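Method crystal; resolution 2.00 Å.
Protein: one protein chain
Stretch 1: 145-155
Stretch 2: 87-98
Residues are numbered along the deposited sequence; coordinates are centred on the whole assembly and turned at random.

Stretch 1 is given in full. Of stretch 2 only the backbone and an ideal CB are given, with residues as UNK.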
# COMPACT_ATOMS: atom_id res chain seq x y z
N ARG A 145 -15.79 18.57 -10.97
CA ARG A 145 -14.54 19.31 -10.85
C ARG A 145 -13.39 18.33 -10.73
O ARG A 145 -13.45 17.39 -9.93
CB ARG A 145 -14.57 20.25 -9.65
CG ARG A 145 -13.28 21.03 -9.46
CD ARG A 145 -13.43 22.10 -8.39
NE ARG A 145 -14.53 23.00 -8.69
CZ ARG A 145 -14.39 24.16 -9.34
NH1 ARG A 145 -13.19 24.54 -9.75
NH2 ARG A 145 -15.45 24.92 -9.58
N PHE A 146 -12.34 18.55 -11.52
CA PHE A 146 -11.19 17.67 -11.55
C PHE A 146 -9.96 18.39 -11.02
O PHE A 146 -9.87 19.62 -11.08
CB PHE A 146 -10.92 17.17 -12.97
CG PHE A 146 -12.04 16.38 -13.57
CD1 PHE A 146 -12.18 15.03 -13.29
CD2 PHE A 146 -12.95 16.97 -14.43
CE1 PHE A 146 -13.21 14.29 -13.84
CE2 PHE A 146 -13.99 16.24 -14.98
CZ PHE A 146 -14.11 14.90 -14.69
N TYR A 147 -9.02 17.61 -10.50
CA TYR A 147 -7.79 18.14 -9.91
C TYR A 147 -6.62 17.36 -10.49
O TYR A 147 -6.46 16.17 -10.20
CB TYR A 147 -7.81 18.02 -8.38
CG TYR A 147 -9.02 18.63 -7.71
CD1 TYR A 147 -10.18 17.90 -7.52
CD2 TYR A 147 -8.98 19.94 -7.25
CE1 TYR A 147 -11.28 18.46 -6.89
CE2 TYR A 147 -10.07 20.51 -6.62
CZ TYR A 147 -11.22 19.76 -6.44
OH TYR A 147 -12.31 20.33 -5.82
N VAL A 148 -5.81 18.03 -11.30
CA VAL A 148 -4.64 17.40 -11.93
C VAL A 148 -3.41 17.88 -11.17
O VAL A 148 -3.04 19.06 -11.30
CB VAL A 148 -4.55 17.74 -13.42
CG1 VAL A 148 -3.40 16.98 -14.06
CG2 VAL A 148 -5.86 17.42 -14.12
N PRO A 149 -2.75 17.03 -10.38
CA PRO A 149 -1.55 17.47 -9.65
C PRO A 149 -0.32 17.36 -10.53
O PRO A 149 -0.10 16.36 -11.21
CB PRO A 149 -1.48 16.49 -8.47
CG PRO A 149 -2.11 15.24 -9.01
CD PRO A 149 -3.16 15.66 -10.01
N LEU A 150 0.50 18.42 -10.52
CA LEU A 150 1.74 18.40 -11.27
C LEU A 150 2.79 17.60 -10.52
O LEU A 150 2.76 17.49 -9.29
CB LEU A 150 2.24 19.83 -11.52
CG LEU A 150 1.32 20.74 -12.34
CD1 LEU A 150 2.02 22.05 -12.67
CD2 LEU A 150 0.85 20.05 -13.62
N ILE A 151 3.74 17.04 -11.27
CA ILE A 151 4.72 16.14 -10.68
C ILE A 151 6.13 16.58 -11.04
O ILE A 151 6.99 15.75 -11.37
CB ILE A 151 4.47 14.68 -11.11
CG1 ILE A 151 4.26 14.59 -12.62
CG2 ILE A 151 3.27 14.11 -10.36
CD1 ILE A 151 3.89 13.21 -13.11
N PHE A 152 6.39 17.88 -10.99
CA PHE A 152 7.75 18.38 -11.15
C PHE A 152 8.55 18.11 -9.87
O PHE A 152 8.03 17.56 -8.89
CB PHE A 152 7.74 19.86 -11.51
CG PHE A 152 7.16 20.14 -12.87
CD1 PHE A 152 7.78 19.66 -14.02
CD2 PHE A 152 5.99 20.88 -13.01
CE1 PHE A 152 7.24 19.92 -15.27
CE2 PHE A 152 5.46 21.13 -14.25
CZ PHE A 152 6.08 20.65 -15.39
N PHE A 153 9.83 18.49 -9.88
CA PHE A 153 10.71 18.10 -8.78
C PHE A 153 10.27 18.71 -7.46
O PHE A 153 10.35 18.05 -6.41
CB PHE A 153 12.16 18.49 -9.10
CG PHE A 153 12.38 19.97 -9.25
CD1 PHE A 153 12.22 20.59 -10.48
CD2 PHE A 153 12.77 20.74 -8.16
CE1 PHE A 153 12.43 21.95 -10.61
CE2 PHE A 153 12.97 22.10 -8.29
CZ PHE A 153 12.80 22.70 -9.52
N PHE A 154 9.79 19.95 -7.47
CA PHE A 154 9.36 20.60 -6.24
C PHE A 154 7.93 20.26 -5.87
O PHE A 154 7.44 20.72 -4.83
CB PHE A 154 9.53 22.12 -6.34
CG PHE A 154 8.66 22.76 -7.38
CD1 PHE A 154 9.05 22.79 -8.71
CD2 PHE A 154 7.47 23.37 -7.02
CE1 PHE A 154 8.25 23.39 -9.66
CE2 PHE A 154 6.67 23.98 -7.97
CZ PHE A 154 7.06 23.99 -9.29
N ASN A 155 7.23 19.46 -6.69
CA ASN A 155 5.88 19.03 -6.37
C ASN A 155 5.83 17.70 -5.64
O ASN A 155 4.80 17.36 -5.05
CB ASN A 155 5.04 18.92 -7.64
CG ASN A 155 4.98 20.20 -8.43
OD1 ASN A 155 5.17 20.20 -9.64
ND2 ASN A 155 4.73 21.31 -7.74
N UNK A 87 -10.08 11.94 -18.64
CA UNK A 87 -10.21 13.11 -19.52
C UNK A 87 -9.49 14.34 -19.00
O UNK A 87 -8.93 15.10 -19.79
CB UNK A 87 -11.69 13.45 -19.72
N UNK A 88 -9.50 14.56 -17.68
CA UNK A 88 -8.79 15.70 -17.12
C UNK A 88 -7.28 15.56 -17.28
O UNK A 88 -6.58 16.57 -17.43
CB UNK A 88 -9.15 15.87 -15.64
N UNK A 89 -6.77 14.33 -17.22
CA UNK A 89 -5.35 14.11 -17.45
C UNK A 89 -4.98 14.36 -18.90
O UNK A 89 -3.96 15.00 -19.19
CB UNK A 89 -4.96 12.69 -17.05
N UNK A 90 -5.80 13.89 -19.84
CA UNK A 90 -5.53 14.13 -21.25
C UNK A 90 -5.68 15.60 -21.61
O UNK A 90 -4.96 16.10 -22.48
CB UNK A 90 -6.46 13.28 -22.12
N UNK A 91 -6.61 16.31 -20.96
CA UNK A 91 -6.83 17.71 -21.27
C UNK A 91 -5.57 18.53 -21.07
O UNK A 91 -5.29 19.47 -21.82
CB UNK A 91 -7.96 18.27 -20.41
N UNK A 92 -4.78 18.19 -20.05
CA UNK A 92 -3.49 18.83 -19.80
C UNK A 92 -2.47 18.18 -20.73
O UNK A 92 -1.70 17.29 -20.34
CB UNK A 92 -3.07 18.70 -18.33
N UNK A 93 -2.46 18.63 -21.98
CA UNK A 93 -1.66 17.97 -23.01
C UNK A 93 -0.17 18.05 -22.70
O UNK A 93 0.56 17.06 -22.81
CB UNK A 93 -1.94 18.59 -24.38
N UNK A 94 0.30 19.24 -22.31
CA UNK A 94 1.68 19.37 -21.86
C UNK A 94 1.78 20.58 -20.94
O UNK A 94 0.99 21.53 -21.05
CB UNK A 94 2.64 19.50 -23.04
N UNK A 95 2.75 20.53 -20.03
CA UNK A 95 3.00 21.60 -19.08
C UNK A 95 4.50 21.80 -18.97
O UNK A 95 5.26 20.84 -18.83
CB UNK A 95 2.38 21.29 -17.71
N UNK A 96 4.94 23.06 -19.08
CA UNK A 96 6.35 23.42 -19.10
C UNK A 96 6.68 24.30 -17.91
O UNK A 96 5.97 25.27 -17.64
CB UNK A 96 6.71 24.13 -20.41
N UNK A 97 7.75 23.96 -17.20
CA UNK A 97 8.23 24.75 -16.07
C UNK A 97 9.40 25.62 -16.53
O UNK A 97 10.35 25.13 -17.15
CB UNK A 97 8.65 23.85 -14.91
N UNK A 98 9.32 26.91 -16.22
CA UNK A 98 10.31 27.89 -16.68
C UNK A 98 10.74 28.78 -15.52
O UNK A 98 9.90 29.31 -14.79
CB UNK A 98 9.75 28.74 -17.82

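Position 87 has helical angles (-68/-37), and its CA-to-CB bond points sideways, with no atom of stretch 1 within 5.5 Å of the ideal CB. Many residues would suit; a phi of -68° also admits proline. It is Pro87, whose O accepts a hydrogen bond from the backbone N of position 91 at 2.9 Å.

Position 88 points toward the strand. Its ideal CB lies 3.5 Å from Phe146 CB, already tight, and 3.9 Å from Val148 CG2, so a small apolar residue fits best. Ala88 adds nothing beyond CB; Val148 CG2 approaches Ala88 O at 3.5 Å.

Position 89 points sideways, its ideal CB 5.5 Å from Val148 CG1, which leaves polar and apolar choices open. It is Glu89, its carboxylate hydrogen-bonded elsewhere in the structure. Position 90 is out of reach; it is Glu90. Position 91 points toward stretch 1 but has nothing within 5.5 Å of its ideal CB, so contact would need a long side chain. Leu91 makes no contact; its nearest side-chain approach is Leu91 CB to Val148 CG2, 6.7 Å.

Position 92 leaves helical geometry (-82/81). Its CB points toward stretch 1, 4.6 Å from Val148 CG1, and a branched aliphatic could span the gap between Val148 and Leu150. Leu92 does so: Leu92 CD2 packs against Val148 CG1 at 3.7 Å and Leu150 CD2 at 3.8 Å.

Positions 93 and 94 are out of reach; they hold Gln93 and Asp94.

Position 95 is extended (-138/131) and points toward stretch 1, its ideal CB 4.4 Å from Phe152 CZ and 4.5 Å from Leu150 CD2. Valine, isoleucine or another modest apolar residue would suit. Val95 packs against both: Val95 CG1 lies 4.1 Å from Leu150 CD2, and Val95 CG2 lies 3.8 Å from Phe152 CE2. Val95 O sits at the ring edge, 3.5 Å from Phe152 CZ.

Position 96 points away, as strand alternation predicts, and a polar residue is acceptable; it is Glu96.

Position 97 points back toward stretch 1, its ideal CB 4.1 Å from Phe152 CZ and 5.3 Å from Phe154 CE1. Three phenylalanines favour leucine, isoleucine or methionine. Leu97 has the largest covered area of stretch 2, 90 Å². Leu97 CB stands over the Phe152 ring face, 4.1 Å from its centroid and 8° off the normal, a CH-pi contact. Leu97 CD2 reaches Phe153 CE1 at 3.7 Å and Phe154 CE1, at that ring's edge, at 3.6 Å.

Position 98 is out of reach; it is Glu98.

Stretch 2, residues 87-98: PAEELLQDVELE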
# COMPACT_ATOMS: atom_id res chain seq x y z
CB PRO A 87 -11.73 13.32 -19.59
CG PRO A 87 -12.24 12.76 -18.31
CD PRO A 87 -11.37 11.58 -18.01
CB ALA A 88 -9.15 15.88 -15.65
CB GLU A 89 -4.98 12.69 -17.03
CG GLU A 89 -3.58 12.26 -17.39
CD GLU A 89 -3.36 10.78 -17.18
OE1 GLU A 89 -3.30 10.34 -16.01
OE2 GLU A 89 -3.28 10.04 -18.18
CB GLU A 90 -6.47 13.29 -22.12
CG GLU A 90 -6.21 13.45 -23.61
CD GLU A 90 -7.21 12.70 -24.47
OE1 GLU A 90 -8.19 12.16 -23.91
OE2 GLU A 90 -7.02 12.66 -25.70
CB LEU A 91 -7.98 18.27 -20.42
CG LEU A 91 -8.41 19.71 -20.71
CD1 LEU A 91 -8.87 19.84 -22.15
CD2 LEU A 91 -9.50 20.13 -19.75
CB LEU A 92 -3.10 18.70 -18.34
CG LEU A 92 -2.16 19.77 -17.78
CD1 LEU A 92 -2.82 21.13 -17.92
CD2 LEU A 92 -1.81 19.48 -16.33
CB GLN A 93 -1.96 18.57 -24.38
CG GLN A 93 -1.11 17.98 -25.50
CD GLN A 93 -1.56 18.44 -26.87
OE1 GLN A 93 -2.63 18.05 -27.34
NE2 GLN A 93 -0.75 19.27 -27.52
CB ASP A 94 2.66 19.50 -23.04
CG ASP A 94 2.33 20.66 -23.97
OD1 ASP A 94 2.54 21.82 -23.58
OD2 ASP A 94 1.87 20.39 -25.10
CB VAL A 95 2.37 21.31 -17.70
CG1 VAL A 95 2.74 19.91 -17.22
CG2 VAL A 95 2.79 22.36 -16.68
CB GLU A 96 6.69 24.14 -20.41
CG GLU A 96 8.15 24.55 -20.54
CD GLU A 96 8.40 25.36 -21.79
OE1 GLU A 96 7.43 25.65 -22.52
OE2 GLU A 96 9.57 25.70 -22.06
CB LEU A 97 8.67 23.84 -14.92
CG LEU A 97 9.32 24.56 -13.74
CD1 LEU A 97 8.31 25.44 -13.03
CD2 LEU A 97 9.96 23.57 -12.78
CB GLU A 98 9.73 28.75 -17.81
CG GLU A 98 10.67 29.82 -18.33
CD GLU A 98 10.00 30.73 -19.34
OE1 GLU A 98 9.78 30.30 -20.49
OE2 GLU A 98 9.68 31.89 -18.98
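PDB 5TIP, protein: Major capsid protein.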